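PDB 3UFC: putative uncharacterized protein from Pyrococcus furiosus, which binds CRISPR RNA as a Cas6-related protein of the prokaryotic adaptive immune system, and is probably a hydrolase acting on ester bonds. Local coordinates for residues A[16-25]-A[102-110]; A[51-59]-A[128-136]. All blocks are in the same frame, centred on the assembly; numbering follows the deposited sequence.

In the fold
Contact 1 (16-25 with 102-110) and contact 2 (51-59 with 128-136) have centres about 17 Å apart; the centre of contact 2 lies about 3 Å from the centre of the chain, that of contact 1 about 17 Å. Both reach the same five-stranded antiparallel sheet, at its two outermost strands, 101-104 and 53-59. Along the chain the segments alternate, 16-25, 51-59, 102-110, 128-136. Tyr22 OH meets Ile57 N at 2.8 Å and Asn23 OD1 meets Arg56 NH1 at 2.8 Å, both probable hydrogen bonds, so segment 16-25 reaches both edges. Contact 1 is internal to the N-terminal Cas6 region, whereas contact 2 fastens its sheet edge to the C-terminal half, consistent with two packed RAMP-like halves.

Contact 1 of 2, residues A[16-25]-A[102-110]; sequences PVIPFNYNYE and FKIGDVGFL
Ile104 lays its CG2 methyl against the base of Tyr22, 3.6 Å from Tyr22 CB, the two side chains running alongside and pointing the same way. The methyl meets the tyrosine ring obliquely, and the same methyl also reaches Ile18 CB at 3.8 Å. Tyr22 CG sits between its own backbone N and carbonyl carbon (chi1 54°), which carries the ring on past Ile104 until its hydroxyl bonds to Ile57 N. Further along, Val107 crosses Ile18 and Pro16 at about right angles: Val107 CG2 packs 3.7 Å from Ile18 CG2, and Val107 CG1 3.6 Å from Pro16 CB. The same Ile18 CG2 comes up in plane to the edge of the Phe109 ring, 3.9 Å from CZ.

The polar grip comes from Glu25, whose extended chain lets OE2 accept a hydrogen bond from Gly105 N at 3.1 Å. At 168° the bond is nearly straight; it uses the syn side of the carboxylate, 29° out of plane. Lys103 O lies only 2.9 Å from Glu25 OE1, two acceptors without a bond, and takes a hydrogen bond from Gln29 instead. Ile104 to Val107 form a type II' turn, the tight connection of a beta-hairpin, here packed against strand 17-18, the loop after it and the first turn of helix 23-37 in the ferredoxin-like domain.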
loop_
_atom_site.group_PDB
_atom_site.type_symbol
_atom_site.label_atom_id
_atom_site.label_comp_id
_atom_site.label_asym_id
_atom_site.label_seq_id
_atom_site.Cartn_x
_atom_site.Cartn_y
_atom_site.Cartn_z
ATOM N N PRO A 16 1.844 -3.170 23.698
ATOM C CA PRO A 16 2.662 -4.179 23.024
ATOM C C PRO A 16 3.693 -3.560 22.086
ATOM O O PRO A 16 3.601 -2.387 21.723
ATOM C CB PRO A 16 1.624 -5.003 22.272
ATOM C CG PRO A 16 0.655 -3.957 21.846
ATOM C CD PRO A 16 0.497 -3.113 23.102
ATOM N N VAL A 17 4.681 -4.361 21.708
ATOM C CA VAL A 17 5.716 -3.915 20.791
ATOM C C VAL A 17 5.650 -4.842 19.584
ATOM O O VAL A 17 5.853 -6.046 19.710
ATOM C CB VAL A 17 7.126 -4.008 21.424
ATOM C CG1 VAL A 17 8.172 -3.503 20.438
ATOM C CG2 VAL A 17 7.176 -3.188 22.704
ATOM N N ILE A 18 5.334 -4.283 18.422
ATOM C CA ILE A 18 5.251 -5.085 17.209
ATOM C C ILE A 18 6.519 -4.886 16.389
ATOM O O ILE A 18 7.145 -3.829 16.448
ATOM C CB ILE A 18 4.045 -4.676 16.321
ATOM C CG1 ILE A 18 4.208 -3.228 15.850
ATOM C CG2 ILE A 18 2.749 -4.861 17.087
ATOM C CD1 ILE A 18 3.136 -2.766 14.861
ATOM N N PRO A 19 6.920 -5.904 15.623
ATOM C CA PRO A 19 8.130 -5.765 14.806
ATOM C C PRO A 19 7.879 -4.741 13.698
ATOM O O PRO A 19 6.725 -4.489 13.337
ATOM C CB PRO A 19 8.345 -7.178 14.270
ATOM C CG PRO A 19 6.945 -7.723 14.183
ATOM C CD PRO A 19 6.330 -7.246 15.479
ATOM N N PHE A 20 8.942 -4.141 13.170
ATOM C CA PHE A 20 8.790 -3.151 12.106
ATOM C C PHE A 20 8.395 -3.781 10.769
ATOM O O PHE A 20 7.597 -3.214 10.024
ATOM C CB PHE A 20 10.090 -2.375 11.842
ATOM C CG PHE A 20 10.705 -1.732 13.049
ATOM C CD1 PHE A 20 11.732 -2.370 13.745
ATOM C CD2 PHE A 20 10.323 -0.454 13.443
ATOM C CE1 PHE A 20 12.379 -1.741 14.809
ATOM C CE2 PHE A 20 10.961 0.186 14.509
ATOM C CZ PHE A 20 11.992 -0.459 15.190
ATOM N N ASN A 21 8.970 -4.943 10.470
ATOM C CA ASN A 21 8.755 -5.629 9.190
ATOM C C ASN A 21 7.645 -6.676 9.161
ATOM O O ASN A 21 7.913 -7.868 9.004
ATOM C CB ASN A 21 10.077 -6.279 8.766
ATOM C CG ASN A 21 11.257 -5.336 8.910
ATOM O OD1 ASN A 21 11.382 -4.358 8.175
ATOM N ND2 ASN A 21 12.125 -5.619 9.877
ATOM N N TYR A 22 6.396 -6.230 9.262
ATOM C CA TYR A 22 5.260 -7.149 9.281
ATOM C C TYR A 22 4.505 -7.279 7.960
ATOM O O TYR A 22 3.531 -8.028 7.876
ATOM C CB TYR A 22 4.279 -6.705 10.374
ATOM C CG TYR A 22 3.855 -5.262 10.222
ATOM C CD1 TYR A 22 2.955 -4.876 9.225
ATOM C CD2 TYR A 22 4.403 -4.272 11.031
ATOM C CE1 TYR A 22 2.618 -3.531 9.039
ATOM C CE2 TYR A 22 4.074 -2.932 10.854
ATOM C CZ TYR A 22 3.184 -2.567 9.858
ATOM O OH TYR A 22 2.886 -1.236 9.673
ATOM N N ASN A 23 4.949 -6.568 6.930
ATOM C CA ASN A 23 4.241 -6.603 5.651
ATOM C C ASN A 23 3.827 -7.958 5.098
ATOM O O ASN A 23 2.651 -8.173 4.815
ATOM C CB ASN A 23 5.022 -5.838 4.585
ATOM C CG ASN A 23 4.898 -4.344 4.752
ATOM O OD1 ASN A 23 5.505 -3.756 5.644
ATOM N ND2 ASN A 23 4.083 -3.719 3.905
ATOM N N TYR A 24 4.766 -8.883 4.944
ATOM C CA TYR A 24 4.402 -10.179 4.383
ATOM C C TYR A 24 3.434 -10.961 5.262
ATOM O O TYR A 24 2.544 -11.645 4.752
ATOM C CB TYR A 24 5.645 -11.032 4.117
ATOM C CG TYR A 24 5.342 -12.237 3.264
ATOM C CD1 TYR A 24 4.968 -12.089 1.930
ATOM C CD2 TYR A 24 5.414 -13.524 3.789
ATOM C CE1 TYR A 24 4.670 -13.194 1.137
ATOM C CE2 TYR A 24 5.119 -14.640 3.002
ATOM C CZ TYR A 24 4.750 -14.465 1.679
ATOM O OH TYR A 24 4.464 -15.561 0.895
ATOM N N GLU A 25 3.609 -10.868 6.576
ATOM C CA GLU A 25 2.733 -11.571 7.509
ATOM C C GLU A 25 1.310 -11.007 7.443
ATOM O O GLU A 25 0.334 -11.755 7.445
ATOM C CB GLU A 25 3.272 -11.450 8.939
ATOM C CG GLU A 25 2.492 -12.289 9.944
ATOM C CD GLU A 25 3.065 -12.230 11.351
ATOM O OE1 GLU A 25 2.581 -12.996 12.212
ATOM O OE2 GLU A 25 3.988 -11.421 11.598
ATOM N N PHE A 102 -5.896 -10.828 13.882
ATOM C CA PHE A 102 -4.638 -10.668 13.160
ATOM C C PHE A 102 -3.464 -10.854 14.108
ATOM O O PHE A 102 -3.505 -10.424 15.260
ATOM C CB PHE A 102 -4.531 -9.283 12.506
ATOM C CG PHE A 102 -5.300 -9.153 11.221
ATOM C CD1 PHE A 102 -6.580 -8.604 11.209
ATOM C CD2 PHE A 102 -4.746 -9.590 10.019
ATOM C CE1 PHE A 102 -7.301 -8.493 10.014
ATOM C CE2 PHE A 102 -5.451 -9.484 8.827
ATOM C CZ PHE A 102 -6.733 -8.934 8.821
ATOM N N LYS A 103 -2.416 -11.499 13.607
ATOM C CA LYS A 103 -1.214 -11.748 14.385
ATOM C C LYS A 103 -0.042 -11.019 13.731
ATOM O O LYS A 103 0.283 -11.268 12.572
ATOM C CB LYS A 103 -0.938 -13.253 14.429
ATOM C CG LYS A 103 0.242 -13.667 15.289
ATOM C CD LYS A 103 -0.018 -13.393 16.763
ATOM C CE LYS A 103 1.053 -14.037 17.633
ATOM N NZ LYS A 103 0.840 -13.762 19.082
ATOM N N ILE A 104 0.567 -10.096 14.468
ATOM C CA ILE A 104 1.713 -9.343 13.969
ATOM C C ILE A 104 2.845 -9.657 14.940
ATOM O O ILE A 104 2.871 -9.147 16.064
ATOM C CB ILE A 104 1.442 -7.809 13.954
ATOM C CG1 ILE A 104 0.394 -7.456 12.891
ATOM C CG2 ILE A 104 2.724 -7.057 13.644
ATOM C CD1 ILE A 104 -0.988 -7.999 13.164
ATOM N N GLY A 105 3.775 -10.505 14.510
ATOM C CA GLY A 105 4.859 -10.887 15.394
ATOM C C GLY A 105 4.227 -11.685 16.521
ATOM O O GLY A 105 3.511 -12.652 16.268
ATOM N N ASP A 106 4.467 -11.277 17.762
ATOM C CA ASP A 106 3.891 -11.977 18.907
ATOM C C ASP A 106 2.706 -11.209 19.474
ATOM O O ASP A 106 2.220 -11.517 20.561
ATOM C CB ASP A 106 4.945 -12.162 20.000
ATOM C CG ASP A 106 6.124 -12.992 19.536
ATOM O OD1 ASP A 106 5.917 -14.172 19.186
ATOM O OD2 ASP A 106 7.255 -12.461 19.516
ATOM N N VAL A 107 2.241 -10.210 18.732
ATOM C CA VAL A 107 1.121 -9.394 19.175
ATOM C C VAL A 107 -0.163 -9.730 18.422
ATOM O O VAL A 107 -0.189 -9.749 17.188
ATOM C CB VAL A 107 1.428 -7.891 18.987
ATOM C CG1 VAL A 107 0.301 -7.045 19.571
ATOM C CG2 VAL A 107 2.750 -7.553 19.652
ATOM N N GLY A 108 -1.222 -10.004 19.176
ATOM C CA GLY A 108 -2.502 -10.320 18.572
ATOM C C GLY A 108 -3.378 -9.081 18.526
ATOM O O GLY A 108 -3.247 -8.189 19.367
ATOM N N PHE A 109 -4.263 -9.021 17.537
ATOM C CA PHE A 109 -5.171 -7.893 17.371
ATOM C C PHE A 109 -6.569 -8.402 17.051
ATOM O O PHE A 109 -6.736 -9.459 16.437
ATOM C CB PHE A 109 -4.730 -6.999 16.206
ATOM C CG PHE A 109 -3.485 -6.206 16.467
ATOM C CD1 PHE A 109 -3.565 -4.893 16.916
ATOM C CD2 PHE A 109 -2.229 -6.767 16.246
ATOM C CE1 PHE A 109 -2.408 -4.140 17.141
ATOM C CE2 PHE A 109 -1.065 -6.025 16.469
ATOM C CZ PHE A 109 -1.158 -4.708 16.916
ATOM N N LEU A 110 -7.570 -7.643 17.469
ATOM C CA LEU A 110 -8.951 -7.987 17.170
ATOM C C LEU A 110 -9.479 -6.843 16.313
ATOM O O LEU A 110 -9.259 -5.678 16.635
ATOM C CB LEU A 110 -9.775 -8.103 18.459
ATOM C CG LEU A 110 -11.235 -8.539 18.282
ATOM C CD1 LEU A 110 -11.297 -9.836 17.486
ATOM C CD2 LEU A 110 -11.887 -8.722 19.651
HETATM O O HOH W 1 3.533 -14.291 14.115
#

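Contact 2 of 2, residues A[51-59]-A[128-136]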
loop_
_atom_site.group_PDB
_atom_site.type_symbol
_atom_site.label_atom_id
_atom_site.label_comp_id
_atom_site.label_asym_id
_atom_site.label_seq_id
_atom_site.Cartn_x
_atom_site.Cartn_y
_atom_site.Cartn_z
ATOM N N TYR A 51 -3.467 -5.467 -7.857
ATOM C CA TYR A 51 -4.898 -5.261 -8.055
ATOM C C TYR A 51 -5.492 -4.548 -6.848
ATOM O O TYR A 51 -6.686 -4.253 -6.817
ATOM C CB TYR A 51 -5.623 -6.596 -8.248
ATOM C CG TYR A 51 -5.469 -7.193 -9.628
ATOM C CD1 TYR A 51 -4.272 -7.790 -10.030
ATOM C CD2 TYR A 51 -6.526 -7.162 -10.531
ATOM C CE1 TYR A 51 -4.141 -8.346 -11.309
ATOM C CE2 TYR A 51 -6.405 -7.709 -11.803
ATOM C CZ TYR A 51 -5.216 -8.299 -12.185
ATOM O OH TYR A 51 -5.116 -8.839 -13.444
ATOM N N TRP A 52 -4.652 -4.278 -5.855
ATOM C CA TRP A 52 -5.095 -3.595 -4.644
ATOM C C TRP A 52 -3.876 -3.114 -3.878
ATOM O O TRP A 52 -2.737 -3.378 -4.276
ATOM C CB TRP A 52 -5.909 -4.549 -3.756
ATOM C CG TRP A 52 -5.107 -5.718 -3.227
ATOM C CD1 TRP A 52 -4.451 -6.665 -3.967
ATOM C CD2 TRP A 52 -4.884 -6.061 -1.850
ATOM N NE1 TRP A 52 -3.836 -7.577 -3.135
ATOM C CE2 TRP A 52 -4.086 -7.230 -1.833
ATOM C CE3 TRP A 52 -5.282 -5.495 -0.629
ATOM C CZ2 TRP A 52 -3.678 -7.843 -0.640
ATOM C CZ3 TRP A 52 -4.874 -6.105 0.558
ATOM C CH2 TRP A 52 -4.079 -7.270 0.540
ATOM N N THR A 53 -4.116 -2.414 -2.775
ATOM C CA THR A 53 -3.035 -1.914 -1.940
ATOM C C THR A 53 -3.520 -1.782 -0.506
ATOM O O THR A 53 -4.722 -1.847 -0.241
ATOM C CB THR A 53 -2.553 -0.516 -2.414
ATOM O OG1 THR A 53 -1.506 -0.057 -1.558
ATOM C CG2 THR A 53 -3.689 0.501 -2.361
ATOM N N PHE A 54 -2.580 -1.640 0.420
ATOM C CA PHE A 54 -2.934 -1.409 1.808
ATOM C C PHE A 54 -1.844 -0.583 2.462
ATOM O O PHE A 54 -0.701 -0.556 2.002
ATOM C CB PHE A 54 -3.242 -2.711 2.585
ATOM C CG PHE A 54 -2.071 -3.651 2.775
ATOM C CD1 PHE A 54 -1.830 -4.679 1.867
ATOM C CD2 PHE A 54 -1.289 -3.583 3.928
ATOM C CE1 PHE A 54 -0.830 -5.637 2.108
ATOM C CE2 PHE A 54 -0.286 -4.533 4.182
ATOM C CZ PHE A 54 -0.061 -5.563 3.269
ATOM N N SER A 55 -2.220 0.130 3.515
ATOM C CA SER A 55 -1.302 1.002 4.226
ATOM C C SER A 55 -0.486 0.272 5.277
ATOM O O SER A 55 -0.645 -0.926 5.506
ATOM C CB SER A 55 -2.088 2.094 4.942
ATOM O OG SER A 55 -2.764 1.541 6.071
ATOM N N ARG A 56 0.401 1.025 5.908
ATOM C CA ARG A 56 1.181 0.495 7.004
ATOM C C ARG A 56 0.188 0.641 8.166
ATOM O O ARG A 56 -0.814 1.357 8.048
ATOM C CB ARG A 56 2.421 1.362 7.234
ATOM C CG ARG A 56 3.539 1.143 6.204
ATOM C CD ARG A 56 4.353 -0.105 6.529
ATOM N NE ARG A 56 5.148 0.094 7.737
ATOM C CZ ARG A 56 5.781 -0.870 8.395
ATOM N NH1 ARG A 56 5.724 -2.123 7.966
ATOM N NH2 ARG A 56 6.456 -0.581 9.499
ATOM N N ILE A 57 0.434 -0.046 9.272
ATOM C CA ILE A 57 -0.472 0.072 10.407
ATOM C C ILE A 57 -0.272 1.488 10.957
ATOM O O ILE A 57 0.835 1.859 11.346
ATOM C CB ILE A 57 -0.146 -0.994 11.487
ATOM C CG1 ILE A 57 -0.392 -2.396 10.918
ATOM C CG2 ILE A 57 -1.010 -0.774 12.722
ATOM C CD1 ILE A 57 0.057 -3.536 11.835
ATOM N N ILE A 58 -1.337 2.284 10.956
ATOM C CA ILE A 58 -1.268 3.663 11.437
ATOM C C ILE A 58 -1.626 3.730 12.921
ATOM O O ILE A 58 -2.766 3.486 13.312
ATOM C CB ILE A 58 -2.227 4.573 10.628
ATOM C CG1 ILE A 58 -1.945 4.417 9.128
ATOM C CG2 ILE A 58 -2.050 6.032 11.044
ATOM C CD1 ILE A 58 -0.548 4.815 8.723
ATOM N N ILE A 59 -0.633 4.068 13.735
ATOM C CA ILE A 59 -0.789 4.154 15.183
ATOM C C ILE A 59 -0.709 5.611 15.653
ATOM O O ILE A 59 0.315 6.270 15.489
ATOM C CB ILE A 59 0.310 3.317 15.862
ATOM C CG1 ILE A 59 0.273 1.889 15.304
ATOM C CG2 ILE A 59 0.108 3.301 17.367
ATOM C CD1 ILE A 59 1.513 1.075 15.578
ATOM N N PHE A 128 -0.990 14.234 -3.182
ATOM C CA PHE A 128 -1.094 12.913 -2.565
ATOM C C PHE A 128 -0.121 12.768 -1.400
ATOM O O PHE A 128 0.976 13.331 -1.416
ATOM C CB PHE A 128 -0.788 11.806 -3.592
ATOM C CG PHE A 128 -1.839 11.638 -4.662
ATOM C CD1 PHE A 128 -1.521 11.850 -6.003
ATOM C CD2 PHE A 128 -3.133 11.224 -4.337
ATOM C CE1 PHE A 128 -2.472 11.650 -7.007
ATOM C CE2 PHE A 128 -4.094 11.019 -5.329
ATOM C CZ PHE A 128 -3.765 11.231 -6.669
ATOM N N SER A 129 -0.527 12.006 -0.391
ATOM C CA SER A 129 0.325 11.750 0.760
ATOM C C SER A 129 0.297 10.243 1.000
ATOM O O SER A 129 -0.772 9.633 1.029
ATOM C CB SER A 129 -0.185 12.500 1.996
ATOM O OG SER A 129 0.727 12.345 3.070
ATOM N N THR A 130 1.473 9.647 1.178
ATOM C CA THR A 130 1.580 8.206 1.369
ATOM C C THR A 130 1.063 7.660 2.692
ATOM O O THR A 130 1.284 8.256 3.748
ATOM C CB THR A 130 3.051 7.732 1.223
ATOM O OG1 THR A 130 3.898 8.511 2.078
ATOM C CG2 THR A 130 3.522 7.883 -0.213
ATOM N N LEU A 131 0.366 6.527 2.611
ATOM C CA LEU A 131 -0.126 5.818 3.788
ATOM C C LEU A 131 0.795 4.592 3.927
ATOM O O LEU A 131 0.867 3.959 4.978
ATOM C CB LEU A 131 -1.590 5.397 3.602
ATOM C CG LEU A 131 -2.574 6.576 3.548
ATOM C CD1 LEU A 131 -3.996 6.052 3.426
ATOM C CD2 LEU A 131 -2.423 7.436 4.806
ATOM N N SER A 132 1.474 4.256 2.831
ATOM C CA SER A 132 2.465 3.173 2.787
ATOM C C SER A 132 3.490 3.655 1.748
ATOM O O SER A 132 3.131 4.350 0.801
ATOM C CB SER A 132 1.841 1.814 2.409
ATOM O OG SER A 132 1.083 1.842 1.215
ATOM N N PRO A 133 4.777 3.306 1.926
ATOM C CA PRO A 133 5.857 3.721 1.017
ATOM C C PRO A 133 5.691 3.389 -0.460
ATOM O O PRO A 133 5.243 2.307 -0.817
ATOM C CB PRO A 133 7.102 3.045 1.609
ATOM C CG PRO A 133 6.745 2.818 3.049
ATOM C CD PRO A 133 5.295 2.391 2.958
ATOM N N ILE A 134 6.061 4.336 -1.316
ATOM C CA ILE A 134 5.986 4.124 -2.754
ATOM C C ILE A 134 7.297 3.489 -3.226
ATOM O O ILE A 134 8.393 3.992 -2.943
ATOM C CB ILE A 134 5.719 5.449 -3.498
ATOM C CG1 ILE A 134 4.246 5.835 -3.319
ATOM C CG2 ILE A 134 6.054 5.310 -4.986
ATOM C CD1 ILE A 134 3.881 7.186 -3.922
ATOM N N VAL A 135 7.167 2.372 -3.930
ATOM C CA VAL A 135 8.311 1.625 -4.437
ATOM C C VAL A 135 8.399 1.733 -5.957
ATOM O O VAL A 135 7.432 1.465 -6.668
ATOM C CB VAL A 135 8.198 0.128 -4.061
ATOM C CG1 VAL A 135 9.396 -0.651 -4.616
ATOM C CG2 VAL A 135 8.131 -0.022 -2.536
ATOM N N VAL A 136 9.563 2.147 -6.446
ATOM C CA VAL A 136 9.805 2.271 -7.878
ATOM C C VAL A 136 11.201 1.718 -8.110
ATOM O O VAL A 136 12.178 2.222 -7.551
ATOM C CB VAL A 136 9.763 3.741 -8.350
ATOM C CG1 VAL A 136 10.043 3.807 -9.849
ATOM C CG2 VAL A 136 8.391 4.361 -8.039
#
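Arg56 and Pro133 cross at about a right angle, Arg56 CG lying 3.9 Å from Pro133 CD. With CG anti to the carbonyl carbon (chi1 -76°) and further bends at chi2 and chi3, the arginine touches the proline through its aliphatic part while its guanidinium bonds to Asn23 OD1 and Phe20 O. Beside it, Ser55 and Leu131 meet through their beta carbons, CB to CB at 3.6 Å. Ser55 OG donates to Arg56 O at 2.8 Å and accepts from Tyr80 N of the adjacent strand 77-83.

This contact joins the edge strand 53-59 of the five-stranded sheet, in the N-terminal Cas6 family region, to the loop after strand 125-130 in the C-terminal region, consistent with an interface between the two halves of a Cas6-type protein. Two hydrogen bonds cross it. Arg56 N donates to Leu131 O at 3.1 Å, almost straight at 178°, yet approaches from above the carbonyl plane by 35°. Ser132 OG donates to Phe54 O, also at 3.1 Å and likewise above that carbonyl's plane. The buried Ser132 hydroxyl has a further partner in Met236 N, and Ser132 CB rests 3.7 Å from Ser55 CA.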